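Local structure of ribulose bisphosphate carboxylase (Hyperthermus butylicus DSM 5456, 6HUN) at residues A[301-306]-A[313-318]; A[319-324]-A[368-373]; A[327-332]-A[349-354]; A[343-348]-A[393-398]; A[391-394]-A[399-402]. The protein probably catalyses the magnesium-dependent addition of carbon dioxide and water to ribulose 1,5-bisphosphate, giving two molecules of 3-phosphoglycerate, in an archaeal AMP degradation pathway. All coordinates share one frame; numbering follows the deposited sequence.

Contact 1: A[301-306]-A[313-318]; sequences AFTRNP and FLVAKL
Phe-302 and Thr-303 meet Val-315 through carbon atoms, and one methyl of the valine serves both. Val-315 CG2 lies 3.8 Å from Phe-302 CE1. It sits at the edge of the ring, near the ring plane, so this is an edge approach and not packing over a face. The same CG2 lies 4.0 Å from Thr-303 CG2, methyl against methyl, with the two side chains crossing at about a right angle. The torsions explain which branches are used. Phe-302 has its CG between the backbone N and the carbonyl carbon (chi1 58°), and this carries the ring rim across to the helix. In Val-315, CG1 is anti to the backbone N (chi1 170°), and CG2 is the branch left to face segment 301-306.

No hydrogen bond joins the two segments. The polar groups find partners elsewhere. Thr-303 OG1 bonds to His-299 ND1, so the threonine gives its methyl to Val-315 and its hydroxyl to His-299, just before its own helix. On the dimer side, Phe-298 of the second subunit meets the Phe-302 ring edge-to-face.

Backbone separation is wide: the CA atoms of Thr-303 and Val-315 are 8.6 Å apart. The contact therefore depends on side-chain ends alone. The short helix 300-303 is joined here to helix 312-322 of the catalytic barrel domain. Strand 309-310 runs between them in sequence, and its Val-310 touches both Phe-302 and Val-315.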
# COMPACT_ATOMS: atom_id res chain seq x y z
N ALA A 301 -6.85 1.94 6.64
CA ALA A 301 -5.76 1.70 7.59
C ALA A 301 -4.93 2.94 7.79
O ALA A 301 -4.21 3.06 8.80
CB ALA A 301 -4.85 0.55 7.05
N PHE A 302 -4.95 3.85 6.81
CA PHE A 302 -4.13 5.03 6.97
C PHE A 302 -4.82 6.35 6.62
O PHE A 302 -4.17 7.39 6.76
CB PHE A 302 -2.84 4.90 6.13
CG PHE A 302 -3.06 4.69 4.64
CD1 PHE A 302 -3.21 5.82 3.76
CD2 PHE A 302 -3.12 3.42 4.11
CE1 PHE A 302 -3.38 5.61 2.32
CE2 PHE A 302 -3.32 3.20 2.72
CZ PHE A 302 -3.45 4.27 1.82
N THR A 303 -6.09 6.35 6.15
CA THR A 303 -6.74 7.64 5.85
C THR A 303 -7.71 8.09 6.95
O THR A 303 -8.27 9.21 6.88
CB THR A 303 -7.54 7.55 4.54
OG1 THR A 303 -8.63 6.64 4.79
CG2 THR A 303 -6.70 7.18 3.30
N ARG A 304 -7.90 7.31 8.02
CA ARG A 304 -8.88 7.69 9.06
C ARG A 304 -8.35 8.69 10.09
O ARG A 304 -9.12 9.50 10.59
CB ARG A 304 -9.37 6.42 9.79
CG ARG A 304 -10.42 5.73 8.96
CD ARG A 304 -11.14 4.55 9.73
NE ARG A 304 -12.03 4.95 10.78
CZ ARG A 304 -12.91 4.13 11.36
NH1 ARG A 304 -13.01 2.88 10.91
NH2 ARG A 304 -13.72 4.57 12.30
N ASN A 305 -7.09 8.61 10.50
CA ASN A 305 -6.58 9.36 11.65
C ASN A 305 -6.25 10.76 11.16
O ASN A 305 -5.35 10.92 10.33
CB ASN A 305 -5.31 8.65 12.16
CG ASN A 305 -4.75 9.27 13.37
OD1 ASN A 305 -5.05 10.44 13.72
ND2 ASN A 305 -3.90 8.48 14.07
N PRO A 306 -6.93 11.81 11.61
CA PRO A 306 -6.60 13.14 11.08
C PRO A 306 -5.19 13.60 11.43
O PRO A 306 -4.76 14.68 10.92
CB PRO A 306 -7.62 14.09 11.77
CG PRO A 306 -8.47 13.25 12.64
CD PRO A 306 -7.81 11.90 12.80
N PHE A 313 -8.40 12.51 0.24
CA PHE A 313 -8.31 13.49 -0.84
C PHE A 313 -7.08 13.21 -1.72
O PHE A 313 -7.17 13.16 -2.94
CB PHE A 313 -8.27 14.88 -0.21
CG PHE A 313 -8.26 16.04 -1.23
CD1 PHE A 313 -7.06 16.45 -1.80
CD2 PHE A 313 -9.46 16.73 -1.55
CE1 PHE A 313 -7.02 17.58 -2.71
CE2 PHE A 313 -9.42 17.79 -2.44
CZ PHE A 313 -8.22 18.22 -3.02
N LEU A 314 -5.92 13.04 -1.10
CA LEU A 314 -4.70 12.85 -1.89
C LEU A 314 -4.69 11.46 -2.54
O LEU A 314 -4.22 11.29 -3.68
CB LEU A 314 -3.49 13.13 -0.99
CG LEU A 314 -2.08 12.86 -1.59
CD1 LEU A 314 -1.89 13.75 -2.82
CD2 LEU A 314 -0.92 13.08 -0.63
N VAL A 315 -5.21 10.45 -1.84
CA VAL A 315 -5.27 9.14 -2.48
C VAL A 315 -6.13 9.24 -3.76
O VAL A 315 -5.80 8.64 -4.78
CB VAL A 315 -5.89 8.14 -1.49
CG1 VAL A 315 -6.22 6.78 -2.21
CG2 VAL A 315 -4.97 7.95 -0.26
N ALA A 316 -7.25 9.97 -3.69
CA ALA A 316 -8.10 10.14 -4.87
C ALA A 316 -7.38 10.90 -5.99
O ALA A 316 -7.47 10.54 -7.18
CB ALA A 316 -9.43 10.88 -4.51
N LYS A 317 -6.63 11.93 -5.63
CA LYS A 317 -5.86 12.66 -6.65
C LYS A 317 -4.81 11.76 -7.31
O LYS A 317 -4.65 11.76 -8.54
CB LYS A 317 -5.22 13.87 -5.96
CG LYS A 317 -4.19 14.56 -6.76
CD LYS A 317 -3.63 15.70 -5.93
CE LYS A 317 -4.26 16.97 -6.32
NZ LYS A 317 -3.52 18.17 -5.83
N LEU A 318 -4.13 10.93 -6.53
CA LEU A 318 -3.12 10.04 -7.14
C LEU A 318 -3.81 8.98 -8.01
O LEU A 318 -3.28 8.57 -9.03
CB LEU A 318 -2.29 9.35 -6.04
CG LEU A 318 -1.41 10.31 -5.19
CD1 LEU A 318 -0.84 9.53 -3.96
CD2 LEU A 318 -0.27 10.79 -5.99

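Contact 2: A[319-324]-A[368-373]; sequences ARMAGV and QPWSNI
A Schellman motif ends helix 312-322, and Arg-320, within it, stacks on Trp-370 of a type II beta turn, Trp-370 to Ile-373. The guanidinium lies flat on the indole, with centres 3.7 Å apart and planes at 12°. This is also a cation-pi contact: Arg-320 CZ stands over the five-membered ring. Farther back along the side chain, Arg-320 CD makes a CH-pi contact, 3.8 Å from the centroid of the six-membered ring of Trp-370. The arginine has CG anti to the backbone N (chi1 175°) and stays extended to NE, so chain and head run along one indole face. Gln-368 CG lies over the opposite face. Met-321 CG reaches the indole edge, 3.7 Å from Trp-370 CZ3.

Arg-320 NH2 donates to Ile-373 O at 3.1 Å, with the donor above the carbonyl plane. Ile-373 CG2 packs beside Arg-320 NE at 3.7 Å. Three more carbonyls hold the guanidinium: NH1 bonds to Ile-350 O and Glu-353 O, and NE to Lys-374 O. An alanine in place of Trp-370 would probably leave the guanidinium without its flat support and open a gap beside Met-321 CG.

At the helix end, Val-324 N bonds to Ala-319 O at 3.0 Å, and Gly-323 N is paired with Arg-320 O. Gly-323 is the C-prime residue, with the positive phi typical of a Schellman motif.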
# COMPACT_ATOMS: atom_id res chain seq x y z
N ALA A 319 -4.98 8.48 -7.57
CA ALA A 319 -5.73 7.52 -8.40
C ALA A 319 -6.14 8.12 -9.75
O ALA A 319 -6.04 7.46 -10.80
CB ALA A 319 -6.97 7.08 -7.62
N ARG A 320 -6.51 9.39 -9.76
CA ARG A 320 -6.86 10.04 -11.01
C ARG A 320 -5.63 10.22 -11.90
O ARG A 320 -5.69 9.98 -13.11
CB ARG A 320 -7.49 11.39 -10.69
CG ARG A 320 -7.78 12.19 -11.98
CD ARG A 320 -8.64 13.47 -11.62
NE ARG A 320 -8.92 14.26 -12.84
CZ ARG A 320 -9.49 15.47 -12.85
NH1 ARG A 320 -9.83 16.05 -11.70
NH2 ARG A 320 -9.69 16.12 -14.01
N MET A 321 -4.51 10.62 -11.31
CA MET A 321 -3.26 10.70 -12.10
C MET A 321 -2.87 9.34 -12.70
O MET A 321 -2.52 9.24 -13.88
CB MET A 321 -2.15 11.19 -11.17
CG MET A 321 -2.35 12.62 -10.75
SD MET A 321 -1.26 13.07 -9.37
CE MET A 321 0.20 12.65 -10.28
N ALA A 322 -2.96 8.29 -11.87
CA ALA A 322 -2.49 6.97 -12.31
C ALA A 322 -3.41 6.39 -13.35
O ALA A 322 -2.96 5.63 -14.23
CB ALA A 322 -2.40 6.00 -11.12
N GLY A 323 -4.70 6.75 -13.29
CA GLY A 323 -5.57 6.46 -14.41
C GLY A 323 -6.80 5.64 -14.12
O GLY A 323 -7.33 5.05 -15.07
N VAL A 324 -7.38 5.68 -12.88
CA VAL A 324 -8.73 5.11 -12.74
C VAL A 324 -9.73 5.98 -13.49
O VAL A 324 -9.54 7.20 -13.66
CB VAL A 324 -9.13 4.94 -11.25
CG1 VAL A 324 -7.98 4.16 -10.47
CG2 VAL A 324 -9.38 6.25 -10.62
N GLN A 368 -5.15 23.20 -7.85
CA GLN A 368 -4.64 22.16 -8.75
C GLN A 368 -5.32 22.24 -10.12
O GLN A 368 -6.46 21.78 -10.28
CB GLN A 368 -4.82 20.75 -8.15
CG GLN A 368 -4.32 19.67 -9.12
CD GLN A 368 -2.80 19.66 -9.22
OE1 GLN A 368 -2.12 19.27 -8.25
NE2 GLN A 368 -2.27 20.07 -10.34
N PRO A 369 -4.64 22.76 -11.16
CA PRO A 369 -5.14 22.56 -12.53
C PRO A 369 -4.89 21.13 -12.99
O PRO A 369 -3.94 20.46 -12.57
CB PRO A 369 -4.33 23.57 -13.39
CG PRO A 369 -3.27 24.18 -12.47
CD PRO A 369 -3.28 23.34 -11.15
N TRP A 370 -5.77 20.64 -13.85
CA TRP A 370 -5.70 19.25 -14.29
C TRP A 370 -5.53 19.18 -15.80
O TRP A 370 -6.12 18.33 -16.48
CB TRP A 370 -6.96 18.49 -13.86
CG TRP A 370 -7.02 18.13 -12.43
CD1 TRP A 370 -7.70 18.76 -11.45
CD2 TRP A 370 -6.39 17.00 -11.84
NE1 TRP A 370 -7.55 18.11 -10.25
CE2 TRP A 370 -6.74 17.01 -10.46
CE3 TRP A 370 -5.53 16.00 -12.33
CZ2 TRP A 370 -6.28 16.06 -9.58
CZ3 TRP A 370 -5.10 15.02 -11.42
CH2 TRP A 370 -5.48 15.07 -10.08
N SER A 371 -4.78 20.13 -16.36
CA SER A 371 -4.58 20.15 -17.80
C SER A 371 -4.17 18.76 -18.31
O SER A 371 -3.28 18.13 -17.73
CB SER A 371 -3.51 21.18 -18.12
OG SER A 371 -3.76 21.75 -19.37
N ASN A 372 -4.89 18.25 -19.33
CA ASN A 372 -4.61 16.95 -19.95
C ASN A 372 -4.90 15.73 -19.05
O ASN A 372 -4.29 14.67 -19.23
CB ASN A 372 -3.16 16.86 -20.42
CG ASN A 372 -2.81 18.01 -21.34
OD1 ASN A 372 -1.78 18.67 -21.16
ND2 ASN A 372 -3.70 18.29 -22.28
N ILE A 373 -5.74 15.83 -18.03
CA ILE A 373 -6.07 14.66 -17.20
C ILE A 373 -7.61 14.62 -17.14
O ILE A 373 -8.21 15.54 -16.63
CB ILE A 373 -5.48 14.77 -15.77
CG1 ILE A 373 -3.94 14.98 -15.75
CG2 ILE A 373 -5.91 13.54 -14.94
CD1 ILE A 373 -3.13 13.81 -16.09

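Contact 3: A[327-332]-A[349-354]; sequences VHVGTP and RIVREQ
Val-327 meets Val-351 methyl to methyl, with CG1 of Val-327 4.1 Å from CG1 of Val-351. Val-327 places this branch between its backbone N and carbonyl carbon (chi1 77°), facing helix 339-352. The next residue, His-328, leaves the helix alone. It belongs to the predicted substrate site, and its NE2 bonds to Ser-381 OG, another predicted substrate residue. Val-329 returns to the helix, with its CG1 4.4 Å from CG2 of Val-351. One valine of the helix thus offers a different methyl to each of two valines, and the alternation leaves His-328 for the site. Gly-330 N donates to His-328 ND1 at 2.9 Å, at an N-H...N angle of 156° and 16° out of the ring plane, which helps fix the ring's rotation. The positive phi of Gly-330 would press a beta carbon against the preceding carbonyl O.

Across the segments the contact is wholly apolar. Val-329 O also accepts from His-347 ND1, earlier on the same helix.

Strand 326-328 is one of the eight parallel barrel strands, and helix 339-352 packs outside it. Pro-378 of the next strand, 377-380, touches both Val-329 and Val-351. Ala-316 of helix 312-322 also touches Val-351.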
# COMPACT_ATOMS: atom_id res chain seq x y z
N VAL A 327 -13.83 6.14 -9.00
CA VAL A 327 -13.19 5.91 -7.68
C VAL A 327 -14.19 6.29 -6.58
O VAL A 327 -14.98 7.23 -6.73
CB VAL A 327 -11.85 6.68 -7.52
CG1 VAL A 327 -12.09 8.14 -7.24
CG2 VAL A 327 -11.03 6.09 -6.28
N HIS A 328 -14.16 5.55 -5.49
CA HIS A 328 -15.13 5.81 -4.43
C HIS A 328 -14.61 6.99 -3.59
O HIS A 328 -13.44 7.01 -3.21
CB HIS A 328 -15.26 4.54 -3.57
CG HIS A 328 -16.47 4.51 -2.71
ND1 HIS A 328 -16.68 5.40 -1.68
CD2 HIS A 328 -17.53 3.66 -2.70
CE1 HIS A 328 -17.82 5.13 -1.08
NE2 HIS A 328 -18.36 4.07 -1.67
N VAL A 329 -15.49 7.94 -3.31
CA VAL A 329 -15.15 9.16 -2.60
C VAL A 329 -15.65 9.15 -1.17
O VAL A 329 -15.53 10.18 -0.46
CB VAL A 329 -15.71 10.41 -3.32
CG1 VAL A 329 -14.99 10.61 -4.61
CG2 VAL A 329 -17.20 10.28 -3.58
N GLY A 330 -16.24 8.06 -0.72
CA GLY A 330 -16.76 8.07 0.63
C GLY A 330 -18.10 8.76 0.72
O GLY A 330 -18.57 9.42 -0.20
N THR A 331 -18.73 8.63 1.93
CA THR A 331 -20.19 8.65 2.05
C THR A 331 -20.72 10.00 2.54
O THR A 331 -20.29 10.48 3.61
CB THR A 331 -20.59 7.53 3.00
OG1 THR A 331 -19.80 7.65 4.19
CG2 THR A 331 -20.27 6.18 2.36
N PRO A 332 -21.70 10.62 1.83
CA PRO A 332 -22.27 11.96 2.08
C PRO A 332 -23.59 11.97 2.85
O PRO A 332 -24.14 13.05 3.11
CB PRO A 332 -22.51 12.49 0.66
CG PRO A 332 -22.89 11.24 -0.11
CD PRO A 332 -22.14 10.08 0.52
N ARG A 349 -14.95 17.10 -5.92
CA ARG A 349 -14.41 18.19 -6.73
C ARG A 349 -13.02 17.86 -7.25
O ARG A 349 -12.72 18.11 -8.42
CB ARG A 349 -14.35 19.52 -5.96
CG ARG A 349 -15.67 20.18 -5.67
CD ARG A 349 -15.44 21.46 -4.83
NE ARG A 349 -14.71 22.44 -5.64
CZ ARG A 349 -13.74 23.25 -5.20
NH1 ARG A 349 -13.16 24.09 -6.07
NH2 ARG A 349 -13.34 23.25 -3.93
N ILE A 350 -12.17 17.27 -6.41
CA ILE A 350 -10.80 17.05 -6.90
C ILE A 350 -10.74 15.96 -8.00
O ILE A 350 -9.85 16.01 -8.85
CB ILE A 350 -9.84 16.73 -5.74
CG1 ILE A 350 -8.36 16.85 -6.22
CG2 ILE A 350 -10.07 15.28 -5.12
CD1 ILE A 350 -7.99 18.31 -6.66
N VAL A 351 -11.65 14.99 -8.02
CA VAL A 351 -11.60 13.98 -9.08
C VAL A 351 -12.37 14.38 -10.33
O VAL A 351 -12.10 13.83 -11.41
CB VAL A 351 -12.07 12.59 -8.58
CG1 VAL A 351 -11.27 12.15 -7.32
CG2 VAL A 351 -13.57 12.57 -8.27
N ARG A 352 -13.33 15.35 -10.24
CA ARG A 352 -14.12 15.68 -11.43
C ARG A 352 -13.69 16.97 -12.10
O ARG A 352 -13.98 17.14 -13.29
CB ARG A 352 -15.61 15.83 -11.09
CG ARG A 352 -16.23 14.54 -10.66
CD ARG A 352 -17.76 14.75 -10.88
NE ARG A 352 -18.31 15.82 -10.04
CZ ARG A 352 -19.48 15.72 -9.38
NH1 ARG A 352 -20.14 14.59 -9.42
NH2 ARG A 352 -19.95 16.72 -8.64
N GLU A 353 -13.15 17.93 -11.37
CA GLU A 353 -12.95 19.26 -11.94
C GLU A 353 -11.74 19.36 -12.84
O GLU A 353 -10.76 18.61 -12.73
CB GLU A 353 -12.85 20.28 -10.83
CG GLU A 353 -14.23 20.49 -10.23
CD GLU A 353 -14.25 21.60 -9.23
OE1 GLU A 353 -13.17 21.94 -8.69
OE2 GLU A 353 -15.34 22.10 -8.96
N GLN A 354 -11.80 20.32 -13.78
CA GLN A 354 -10.62 20.58 -14.59
C GLN A 354 -9.65 21.54 -13.92
O GLN A 354 -8.47 21.57 -14.28
CB GLN A 354 -11.01 21.13 -15.98
CG GLN A 354 -11.26 20.01 -17.00
CD GLN A 354 -10.41 18.73 -16.75
OE1 GLN A 354 -10.97 17.69 -16.37
NE2 GLN A 354 -9.09 18.79 -17.01

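Contact 4: A[343-348]-A[393-398]; sequences EVLEHT and IRVMGK
The C-terminal turn of helix 389-396 abuts the flank of helix 339-352 outside the TIM barrel; the two helices follow neighbouring barrel strands. Met-396 bends at chi3 (74°) and brings its CE to 3.7 Å from CG2 of Thr-348, methyl to methyl. One turn earlier on helix 339-352, Leu-345 CD1 lies 4.1 Å from Val-395 CG1, and these two side chains cross at about a right angle. Between the two segments the nearest CA atoms are those of Leu-345 and Met-396, 7.1 Å apart.

Thr-348 turns its two branches to different uses. Its OG1 donates to Leu-345 O at 2.8 Å. With chi1 at 73° the hydroxyl lies back on its own helix, and CG2 is presented to the methionine. Met-396 also touches Pro-332, in the loop that precedes helix 339-352.

Gly-397 ends helix 389-396 with positive phi. Beside it, Met-396 O accepts from Arg-352 NH1, so the arginine ties this helix end to helix 339-352.

No hydrogen bond joins the two segments themselves. The threonine hydroxyl is satisfied within its helix, so the interface can rest on methyl groups and a thioether arm, held by shape and burial more than by direction.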
# COMPACT_ATOMS: atom_id res chain seq x y z
N GLU A 343 -16.07 17.23 3.31
CA GLU A 343 -14.86 16.65 2.72
C GLU A 343 -15.23 15.69 1.59
O GLU A 343 -14.48 15.57 0.62
CB GLU A 343 -14.01 15.96 3.79
CG GLU A 343 -12.62 15.51 3.27
CD GLU A 343 -11.68 16.68 2.86
OE1 GLU A 343 -12.04 17.87 3.13
OE2 GLU A 343 -10.57 16.42 2.31
N VAL A 344 -16.36 14.98 1.71
CA VAL A 344 -16.80 14.18 0.58
C VAL A 344 -17.01 15.07 -0.64
O VAL A 344 -16.72 14.66 -1.79
CB VAL A 344 -18.08 13.38 0.91
CG1 VAL A 344 -18.71 12.77 -0.37
CG2 VAL A 344 -17.74 12.30 1.92
N LEU A 345 -17.49 16.30 -0.40
CA LEU A 345 -17.71 17.22 -1.52
C LEU A 345 -16.37 17.69 -2.10
O LEU A 345 -16.26 17.86 -3.32
CB LEU A 345 -18.57 18.43 -1.11
CG LEU A 345 -20.09 18.29 -1.28
CD1 LEU A 345 -20.55 16.89 -0.84
CD2 LEU A 345 -20.82 19.36 -0.47
N GLU A 346 -15.35 17.88 -1.26
CA GLU A 346 -14.02 18.21 -1.79
C GLU A 346 -13.43 17.04 -2.58
O GLU A 346 -12.78 17.26 -3.62
CB GLU A 346 -13.09 18.65 -0.63
CG GLU A 346 -13.55 20.01 -0.06
CD GLU A 346 -13.76 21.13 -1.14
OE1 GLU A 346 -12.74 21.59 -1.69
OE2 GLU A 346 -14.91 21.58 -1.46
N HIS A 347 -13.63 15.80 -2.11
CA HIS A 347 -13.21 14.61 -2.88
C HIS A 347 -13.83 14.58 -4.27
O HIS A 347 -13.16 14.22 -5.24
CB HIS A 347 -13.64 13.32 -2.22
CG HIS A 347 -13.01 13.05 -0.89
ND1 HIS A 347 -13.42 12.01 -0.09
CD2 HIS A 347 -12.01 13.68 -0.23
CE1 HIS A 347 -12.69 12.01 1.02
NE2 HIS A 347 -11.83 13.02 0.96
N THR A 348 -15.14 14.81 -4.35
CA THR A 348 -15.76 14.81 -5.69
C THR A 348 -15.20 15.93 -6.54
O THR A 348 -14.93 15.75 -7.73
CB THR A 348 -17.31 14.96 -5.61
OG1 THR A 348 -17.64 16.31 -5.27
CG2 THR A 348 -17.92 13.97 -4.61
N ILE A 393 -28.17 12.75 -5.54
CA ILE A 393 -27.97 13.36 -6.86
C ILE A 393 -27.97 14.89 -6.77
O ILE A 393 -27.20 15.56 -7.47
CB ILE A 393 -29.05 12.86 -7.85
CG1 ILE A 393 -28.95 11.34 -8.07
CG2 ILE A 393 -28.90 13.54 -9.17
CD1 ILE A 393 -30.22 10.76 -8.80
N ARG A 394 -28.85 15.49 -5.93
CA ARG A 394 -28.84 16.96 -5.82
C ARG A 394 -27.54 17.46 -5.18
O ARG A 394 -27.03 18.53 -5.54
CB ARG A 394 -30.03 17.46 -4.98
CG ARG A 394 -30.34 18.97 -5.14
CD ARG A 394 -31.43 19.44 -4.14
NE ARG A 394 -31.11 19.07 -2.77
CZ ARG A 394 -30.18 19.67 -2.03
NH1 ARG A 394 -29.48 20.68 -2.53
NH2 ARG A 394 -29.93 19.24 -0.79
N VAL A 395 -27.02 16.70 -4.21
CA VAL A 395 -25.84 17.10 -3.46
C VAL A 395 -24.56 16.73 -4.19
O VAL A 395 -23.64 17.53 -4.28
CB VAL A 395 -25.89 16.48 -2.05
CG1 VAL A 395 -24.56 16.65 -1.36
CG2 VAL A 395 -27.04 17.13 -1.23
N MET A 396 -24.48 15.54 -4.77
CA MET A 396 -23.24 15.10 -5.45
C MET A 396 -23.20 15.36 -6.94
O MET A 396 -22.14 15.15 -7.56
CB MET A 396 -23.02 13.63 -5.22
CG MET A 396 -22.55 13.33 -3.84
SD MET A 396 -22.21 11.60 -3.82
CE MET A 396 -20.67 11.47 -4.75
N GLY A 397 -24.33 15.74 -7.53
CA GLY A 397 -24.43 16.00 -8.96
C GLY A 397 -24.84 14.76 -9.75
O GLY A 397 -24.87 13.65 -9.24
N LYS A 398 -25.19 14.98 -11.03
CA LYS A 398 -25.58 13.85 -11.87
C LYS A 398 -24.39 13.00 -12.34
O LYS A 398 -24.58 11.84 -12.75
CB LYS A 398 -26.33 14.34 -13.11
CG LYS A 398 -27.53 15.22 -12.77
CD LYS A 398 -28.20 15.84 -14.01
CE LYS A 398 -29.34 16.78 -13.58
NZ LYS A 398 -29.39 18.08 -14.35

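Contact 5: A[391-394]-A[399-402]; sequences EVIR and DIIM
Met-402 meets Val-392 and Ile-393 with the far end of its side chain. Its CB points toward helix 389-396 from strand 401-403. CG lies roughly anti to the carbonyl carbon, with chi1 (-32°) well off the usual value. CB and CG carry the chain forward without a close partner on the helix segment. SD is the first atom to touch: it lies 3.9 Å from Ile-393 CG1 and 4.2 Å from Ile-393 CD1. The chain then bends at chi3 (69°), and CE turns to Val-392. There it stands 3.7 Å from Val-392 CB and 3.4 Å from Val-392 CG1. So short a carbon pair is doubtful in detail and should be read with caution.

The two segments belong to a beta-alpha-beta unit of the barrel, strand 377-380, helix 389-396 and strand 401-403. Strand 401-403 closes the barrel against strand 171-174: the backbone of Met-402 is bonded to Ile-171 and Ala-173. Pro-170, just before that strand, touches Ile-393, Ile-400 and Met-402. Val-404, two residues past Met-402, is in the predicted substrate site.

Ile-400 adds a second point beside the methionine. Its CD1 lies 4.1 Å from Val-392 CG1 and 4.4 Å from Ile-393 CG1. An alanine at Met-402 would probably leave a gap between strand and helix, next to Val-392 and Ile-393, with Ile-400 CD1 as their remaining partner on this segment. On the exposed side of the helix, Arg-394 grips Glu-391 side-on. Its NE and NH2 both bond to Glu-391 OE1, at 2.7 Å from NE.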
# COMPACT_ATOMS: atom_id res chain seq x y z
N GLU A 391 -31.76 13.00 -3.21
CA GLU A 391 -30.95 13.91 -2.41
C GLU A 391 -29.47 13.73 -2.69
O GLU A 391 -28.72 14.72 -2.76
CB GLU A 391 -31.22 13.71 -0.92
CG GLU A 391 -32.03 14.82 -0.27
CD GLU A 391 -31.35 16.18 -0.24
OE1 GLU A 391 -31.57 16.99 -1.17
OE2 GLU A 391 -30.64 16.46 0.76
N VAL A 392 -29.02 12.49 -2.88
CA VAL A 392 -27.61 12.26 -3.22
C VAL A 392 -27.28 12.91 -4.56
O VAL A 392 -26.25 13.58 -4.70
CB VAL A 392 -27.29 10.75 -3.23
CG1 VAL A 392 -25.93 10.52 -3.78
CG2 VAL A 392 -27.40 10.22 -1.79
N ILE A 393 -28.17 12.75 -5.54
CA ILE A 393 -27.97 13.36 -6.86
C ILE A 393 -27.97 14.89 -6.77
O ILE A 393 -27.20 15.56 -7.47
CB ILE A 393 -29.05 12.86 -7.85
CG1 ILE A 393 -28.95 11.34 -8.07
CG2 ILE A 393 -28.90 13.54 -9.17
CD1 ILE A 393 -30.22 10.76 -8.80
N ARG A 394 -28.85 15.49 -5.93
CA ARG A 394 -28.84 16.96 -5.82
C ARG A 394 -27.54 17.46 -5.18
O ARG A 394 -27.03 18.53 -5.54
CB ARG A 394 -30.03 17.46 -4.98
CG ARG A 394 -30.34 18.97 -5.14
CD ARG A 394 -31.43 19.44 -4.14
NE ARG A 394 -31.11 19.07 -2.77
CZ ARG A 394 -30.18 19.67 -2.03
NH1 ARG A 394 -29.48 20.68 -2.53
NH2 ARG A 394 -29.93 19.24 -0.79
N ASP A 399 -23.18 13.54 -12.31
CA ASP A 399 -22.03 12.80 -12.83
C ASP A 399 -21.41 11.94 -11.72
O ASP A 399 -20.32 12.22 -11.19
CB ASP A 399 -21.01 13.74 -13.46
CG ASP A 399 -21.38 14.16 -14.87
OD1 ASP A 399 -22.27 13.51 -15.48
OD2 ASP A 399 -20.78 15.13 -15.37
N ILE A 400 -22.14 10.86 -11.37
CA ILE A 400 -21.73 9.91 -10.34
C ILE A 400 -22.15 8.53 -10.78
O ILE A 400 -23.08 8.35 -11.57
CB ILE A 400 -22.38 10.20 -8.95
CG1 ILE A 400 -23.91 10.09 -9.05
CG2 ILE A 400 -22.00 11.57 -8.47
CD1 ILE A 400 -24.64 10.40 -7.72
N ILE A 401 -21.53 7.53 -10.16
CA ILE A 401 -22.00 6.16 -10.18
C ILE A 401 -22.57 5.87 -8.79
O ILE A 401 -21.90 6.12 -7.78
CB ILE A 401 -20.88 5.19 -10.54
CG1 ILE A 401 -20.32 5.52 -11.92
CG2 ILE A 401 -21.41 3.75 -10.43
CD1 ILE A 401 -18.92 4.85 -12.13
N MET A 402 -23.84 5.45 -8.72
CA MET A 402 -24.40 5.03 -7.44
C MET A 402 -24.40 3.52 -7.33
O MET A 402 -24.88 2.81 -8.21
CB MET A 402 -25.83 5.57 -7.28
CG MET A 402 -25.97 6.88 -7.96
SD MET A 402 -27.58 7.75 -7.54
CE MET A 402 -27.20 8.10 -5.87

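Contacts 1, 2, 3 and 5 are buried, and contact 4 is partly so. Contacts 1 and 2 share helix 312-322, contacts 3 and 4 share helix 339-352, and contacts 4 and 5 share helix 389-396. Only contact 2 joins its segments by a hydrogen bond and a cation-pi stack; it lies away from the predicted sites. The other four are apolar. Contacts 3 and 5 set helices on barrel strands, contact 4 sets helix on helix, and contact 1 lies by the second subunit. Polar bonds also run between the contacts: Arg-320 joins contact 2 to contact 3, and Arg-352 NH1 reaches from contact 3 to Asp-399 O of contact 5.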